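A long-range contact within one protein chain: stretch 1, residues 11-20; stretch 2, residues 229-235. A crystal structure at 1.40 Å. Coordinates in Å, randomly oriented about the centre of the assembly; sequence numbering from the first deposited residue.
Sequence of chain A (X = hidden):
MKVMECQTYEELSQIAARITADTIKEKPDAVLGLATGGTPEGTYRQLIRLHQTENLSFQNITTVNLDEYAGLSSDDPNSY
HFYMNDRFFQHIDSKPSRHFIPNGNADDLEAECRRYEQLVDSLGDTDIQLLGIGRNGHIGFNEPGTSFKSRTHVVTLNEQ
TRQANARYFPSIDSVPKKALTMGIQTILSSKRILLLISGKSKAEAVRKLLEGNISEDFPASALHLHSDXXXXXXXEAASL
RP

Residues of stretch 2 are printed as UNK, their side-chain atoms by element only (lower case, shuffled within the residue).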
ATOM      1  N   GLU A  11      16.181  -8.976  -1.214  1.00  6.07           N
ATOM      2  CA  GLU A  11      16.791  -8.048  -0.250  1.00  6.83           C
ATOM      3  C   GLU A  11      15.822  -6.908   0.094  1.00  6.13           C
ATOM      4  O   GLU A  11      15.672  -6.534   1.266  1.00  6.79           O
ATOM      5  CB  GLU A  11      18.126  -7.462  -0.740  1.00  8.59           C
ATOM      6  CG  GLU A  11      18.782  -6.639   0.345  1.00 10.77           C
ATOM      7  CD  GLU A  11      20.019  -5.881  -0.044  1.00 13.01           C
ATOM      8  OE1 GLU A  11      20.825  -5.618   0.894  1.00 18.26           O
ATOM      9  OE2 GLU A  11      20.167  -5.493  -1.228  1.00 18.60           O
ATOM     10  N   LEU A  12      15.129  -6.363  -0.897  1.00  6.39           N
ATOM     11  CA  LEU A  12      14.103  -5.349  -0.649  1.00  5.82           C
ATOM     12  C   LEU A  12      13.072  -5.865   0.333  1.00  5.95           C
ATOM     13  O   LEU A  12      12.691  -5.186   1.287  1.00  6.55           O
ATOM     14  CB  LEU A  12      13.467  -4.944  -1.980  1.00  6.74           C
ATOM     15  CG  LEU A  12      12.232  -4.025  -1.947  1.00  7.75           C
ATOM     16  CD1 LEU A  12      12.180  -3.212  -3.256  1.00  9.25           C
ATOM     17  CD2 LEU A  12      10.929  -4.732  -1.715  1.00  8.50           C
ATOM     18  N   SER A  13      12.649  -7.106   0.119  1.00  5.18           N
ATOM     19  CA  SER A  13      11.652  -7.707   0.970  1.00  5.00           C
ATOM     20  C   SER A  13      12.152  -7.960   2.392  1.00  5.66           C
ATOM     21  O   SER A  13      11.383  -7.787   3.356  1.00  5.84           O
ATOM     22  CB  SER A  13      11.207  -9.027   0.333  1.00  5.66           C
ATOM     23  OG  SER A  13      10.566  -8.807  -0.935  1.00  6.72           O
ATOM     24  N   GLN A  14      13.417  -8.378   2.527  1.00  6.15           N
ATOM     25  CA  GLN A  14      14.009  -8.548   3.845  1.00  6.70           C
ATOM     26  C   GLN A  14      14.028  -7.238   4.622  1.00  6.34           C
ATOM     27  O   GLN A  14      13.671  -7.191   5.813  1.00  5.70           O
ATOM     28  CB  GLN A  14      15.435  -9.120   3.705  1.00  7.75           C
ATOM     29  CG  GLN A  14      16.216  -9.255   5.031  1.00 10.95           C
ATOM     30  CD  GLN A  14      17.754  -9.194   4.903  1.00 13.37           C
ATOM     31  OE1 GLN A  14      18.478  -9.840   5.690  1.00 19.68           O
ATOM     32  NE2 GLN A  14      18.255  -8.398   3.968  1.00 16.13           N
ATOM     33  N   ILE A  15      14.525  -6.202   3.983  1.00  5.35           N
ATOM     34  CA  ILE A  15      14.656  -4.894   4.621  1.00  6.48           C
ATOM     35  C   ILE A  15      13.281  -4.336   4.984  1.00  5.97           C
ATOM     36  O   ILE A  15      13.078  -3.842   6.086  1.00  6.28           O
ATOM     37  CB  ILE A  15      15.436  -3.911   3.711  1.00  7.03           C
ATOM     38  CG1 ILE A  15      16.852  -4.426   3.523  1.00  7.87           C
ATOM     39  CG2 ILE A  15      15.419  -2.511   4.316  1.00  8.33           C
ATOM     40  CD1 ILE A  15      17.688  -3.685   2.509  1.00 11.39           C
ATOM     41  N   ALA A  16      12.312  -4.485   4.086  1.00  5.63           N
ATOM     42  CA  ALA A  16      10.956  -4.000   4.358  1.00  5.58           C
ATOM     43  C   ALA A  16      10.339  -4.728   5.530  1.00  5.72           C
ATOM     44  O   ALA A  16       9.663  -4.130   6.365  1.00  6.03           O
ATOM     45  CB  ALA A  16      10.101  -4.158   3.090  1.00  5.16           C
ATOM     46  N   ALA A  17      10.504  -6.044   5.569  1.00  5.17           N
ATOM     47  CA  ALA A  17       9.958  -6.809   6.672  1.00  4.72           C
ATOM     48  C   ALA A  17      10.605  -6.402   7.988  1.00  5.32           C
ATOM     49  O   ALA A  17       9.928  -6.293   9.012  1.00  5.58           O
ATOM     50  CB  ALA A  17      10.107  -8.278   6.407  1.00  5.38           C
ATOM     51  N   ARG A  18      11.900  -6.148   7.947  1.00  5.40           N
ATOM     52  CA  ARG A  18      12.603  -5.735   9.166  1.00  5.41           C
ATOM     53  C   ARG A  18      12.102  -4.384   9.685  1.00  5.35           C
ATOM     54  O   ARG A  18      11.860  -4.206  10.903  1.00  6.48           O
ATOM     55  CB  ARG A  18      14.112  -5.731   8.908  1.00  5.74           C
ATOM     56  CG  ARG A  18      14.963  -5.256  10.087  1.00  7.25           C
ATOM     57  CD  ARG A  18      14.785  -6.113  11.315  1.00  8.60           C
ATOM     58  NE  ARG A  18      15.214  -7.474  11.034  1.00 10.55           N
ATOM     59  CZ  ARG A  18      14.925  -8.528  11.770  1.00 10.56           C
ATOM     60  NH1 ARG A  18      14.153  -8.410  12.833  1.00 10.51           N
ATOM     61  NH2 ARG A  18      15.387  -9.716  11.403  1.00 12.04           N
ATOM     62  N   ILE A  19      11.921  -3.418   8.783  1.00  5.84           N
ATOM     63  CA  ILE A  19      11.417  -2.096   9.165  1.00  6.69           C
ATOM     64  C   ILE A  19      10.005  -2.204   9.746  1.00  6.30           C
ATOM     65  O   ILE A  19       9.681  -1.576  10.780  1.00  6.66           O
ATOM     66  CB  ILE A  19      11.422  -1.120   7.997  1.00  7.49           C
ATOM     67  CG1 ILE A  19      12.871  -0.773   7.585  1.00  8.42           C
ATOM     68  CG2 ILE A  19      10.609   0.127   8.306  1.00  8.07           C
ATOM     69  CD1 ILE A  19      13.024  -0.108   6.231  1.00  9.44           C
ATOM     70  N   THR A  20       9.173  -3.047   9.129  1.00  6.30           N
ATOM     71  CA  THR A  20       7.818  -3.240   9.623  1.00  5.86           C
ATOM     72  C   THR A  20       7.862  -3.923  11.009  1.00  6.31           C
ATOM     73  O   THR A  20       7.137  -3.563  11.920  1.00  6.52           O
ATOM     74  CB  THR A  20       6.990  -4.056   8.613  1.00  7.01           C
ATOM     75  OG1 THR A  20       7.057  -3.408   7.343  1.00  8.43           O
ATOM     76  CG2 THR A  20       5.541  -4.142   9.015  1.00  7.85           C
ATOM     77  N   UNK A 229      10.185   9.381   5.052  1.00  6.91           N
ATOM     78  CA  UNK A 229       9.906   8.497   3.931  1.00  7.39           C
ATOM     79  C   UNK A 229      11.143   7.698   3.599  1.00  6.19           C
ATOM     80  O   UNK A 229      12.210   8.267   3.357  1.00  6.77           O
ATOM     81  c   UNK A 229       9.194   8.358   1.514  1.00  8.13           C
ATOM     82  c   UNK A 229       9.486   9.287   2.676  1.00  7.97           C
ATOM     83  c   UNK A 229       8.282  10.144   2.965  1.00  9.48           C
ATOM     84  N   UNK A 230      10.999   6.372   3.535  1.00  5.94           N
ATOM     85  CA  UNK A 230      12.058   5.497   3.079  1.00  6.35           C
ATOM     86  C   UNK A 230      11.551   4.856   1.798  1.00  6.02           C
ATOM     87  O   UNK A 230      10.446   4.350   1.746  1.00  7.11           O
ATOM     88  c   UNK A 230      13.398   3.412   3.672  1.00  9.81           C
ATOM     89  o   UNK A 230      12.813   5.086   5.303  1.00 10.09           O
ATOM     90  c   UNK A 230      12.361   4.444   4.119  1.00  7.88           C
ATOM     91  N   UNK A 231      12.397   4.840   0.774  1.00  5.29           N
ATOM     92  CA  UNK A 231      12.053   4.276  -0.532  1.00  5.41           C
ATOM     93  C   UNK A 231      13.057   3.179  -0.841  1.00  5.90           C
ATOM     94  O   UNK A 231      14.266   3.454  -0.947  1.00  7.10           O
ATOM     95  c   UNK A 231      12.076   5.334  -1.670  1.00  5.53           C
ATOM     96  c   UNK A 231      11.589   4.707  -2.944  1.00  7.15           C
ATOM     97  c   UNK A 231      11.304   6.586  -1.311  1.00  7.31           C
ATOM     98  N   UNK A 232      12.557   1.952  -0.997  1.00  5.78           N
ATOM     99  CA  UNK A 232      13.396   0.813  -1.327  1.00  5.56           C
ATOM    100  C   UNK A 232      13.205   0.518  -2.796  1.00  6.01           C
ATOM    101  O   UNK A 232      12.066   0.340  -3.238  1.00  6.99           O
ATOM    102  c   UNK A 232      14.417   0.307   1.532  1.00  9.30           C
ATOM    103  c   UNK A 232      12.746  -1.557   1.685  1.00  9.58           C
ATOM    104  c   UNK A 232      13.058  -0.401  -0.474  1.00  6.30           C
ATOM    105  c   UNK A 232      13.111  -0.218   1.031  1.00  8.20           C
ATOM    106  N   UNK A 233      14.313   0.474  -3.558  1.00  6.33           N
ATOM    107  CA  UNK A 233      14.224   0.324  -5.016  1.00  7.24           C
ATOM    108  C   UNK A 233      15.185  -0.769  -5.428  1.00  7.56           C
ATOM    109  O   UNK A 233      16.370  -0.661  -5.132  1.00  8.59           O
ATOM    110  c   UNK A 233      14.220   4.217  -5.652  1.00 10.88           C
ATOM    111  c   UNK A 233      13.808   2.823  -5.150  1.00  7.49           C
ATOM    112  c   UNK A 233      14.620   1.624  -5.712  1.00  7.58           C
ATOM    113  c   UNK A 233      14.399   1.530  -7.205  1.00  9.90           C
ATOM    114  N   UNK A 234      14.693  -1.799  -6.101  1.00  7.51           N
ATOM    115  CA  UNK A 234      15.610  -2.823  -6.601  1.00  7.52           C
ATOM    116  C   UNK A 234      16.321  -2.384  -7.880  1.00  8.77           C
ATOM    117  O   UNK A 234      16.041  -1.326  -8.429  1.00  9.14           O
ATOM    118  c   UNK A 234      13.990  -4.386  -7.762  1.00  9.04           C
ATOM    119  c   UNK A 234      14.986  -4.198  -6.662  1.00  8.64           C
ATOM    120  o   UNK A 234      13.861  -3.544  -8.687  1.00  9.08           O
ATOM    121  o   UNK A 234      13.339  -5.456  -7.722  1.00 11.90           O
ATOM    122  N   UNK A 235      17.303  -3.169  -8.327  1.00  9.63           N
ATOM    123  CA  UNK A 235      18.199  -2.765  -9.432  1.00 11.19           C
ATOM    124  C   UNK A 235      17.416  -2.494 -10.703  1.00 10.98           C
ATOM    125  O   UNK A 235      17.644  -1.529 -11.407  1.00 12.22           O
ATOM    126  c   UNK A 235      22.441  -2.054  -6.275  1.00 34.82           C
ATOM    127  n   UNK A 235      23.079  -1.170  -7.041  1.00 36.67           N
ATOM    128  c   UNK A 235      20.153  -4.008  -8.470  1.00 19.18           C
ATOM    129  n   UNK A 235      22.733  -2.144  -4.976  1.00 35.29           N
ATOM    130  n   UNK A 235      21.496  -2.839  -6.784  1.00 31.89           N
ATOM    131  c   UNK A 235      19.289  -3.823  -9.662  1.00 13.55           C
ATOM    132  c   UNK A 235      21.070  -2.849  -8.185  1.00 29.08           C
TER

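Stretch 2 is mostly an extended strand, which runs nearly antiparallel, at 162°, to the helix of residues 11-20, and its positions can be identified from their side-chain atoms. Position 229 carries three carbons, one bonded to the CA and bearing the other two, and is out of reach of the helix. This fork at the first carbon, with no heteroatom, is valine, V229.

Position 230 also has three side-chain atoms forked at the first, but here one arm is oxygen and the other carbon. Its CA-to-CB bond points toward the helix, and the terminal carbon of 230 makes a loose contact, 4.4 Å from I19 CD1. The mixed fork defines threonine, so this carbon is the methyl CG2 of T230. Position 231 repeats the three-carbon fork of 229 and does not reach the helix, as expected from the alternation of side chains along a strand. It is therefore valine, V231.

At position 232 there are four carbons: a single carbon follows the CB and carries two more. The CA-to-CB bond points toward the helix; one terminal carbon of 232 lies 3.9 Å from I15 CG2 and 4.0 Å from A16 CB, while the CB of 232 is 4.0 Å from L12 CG. The fork at the second carbon gives leucine and excludes isoleucine, and the terminal carbon in these contacts is CD1 of L232.

Position 233 likewise has four carbons, but the fork is at the first, with one arm two carbons long. Its CA-to-CB bond points away from the helix; the backbone N of 233 is nevertheless 4.3 Å from L12 CD1. The residue is isoleucine, I233. Position 234 shows two carbons, the second bearing two oxygens. It approaches the helix through its backbone, with the N of 234 4.1 Å from L12 CD1, and both oxygens are hydrogen-bonded outside the two stretches. This short carboxylate is aspartate, D234.

Position 235 has three carbons, a nitrogen, and then a carbon carrying two further nitrogens. It is exposed and makes no close contact with the helix. This guanidinium is arginine, R235.

The contact is an apolar packing of helix against strand, without a hydrogen bond between them. L12 and L232 form its centre: L12 CA and L232 CA are 6.2 Å apart, and the two residues have the largest covered areas on their respective stretches. L12 CD1 also reaches the strand backbone, 3.6 Å from L232 O. The small side chain of A16 leaves L232 CD1 close to the helix backbone, 3.8 Å from A16 N. L12, I15 and I19 all point toward the strand, spaced three or four residues apart so that successive helical turns present them on one face.

Stretch 2 229-235: VTVLIDR
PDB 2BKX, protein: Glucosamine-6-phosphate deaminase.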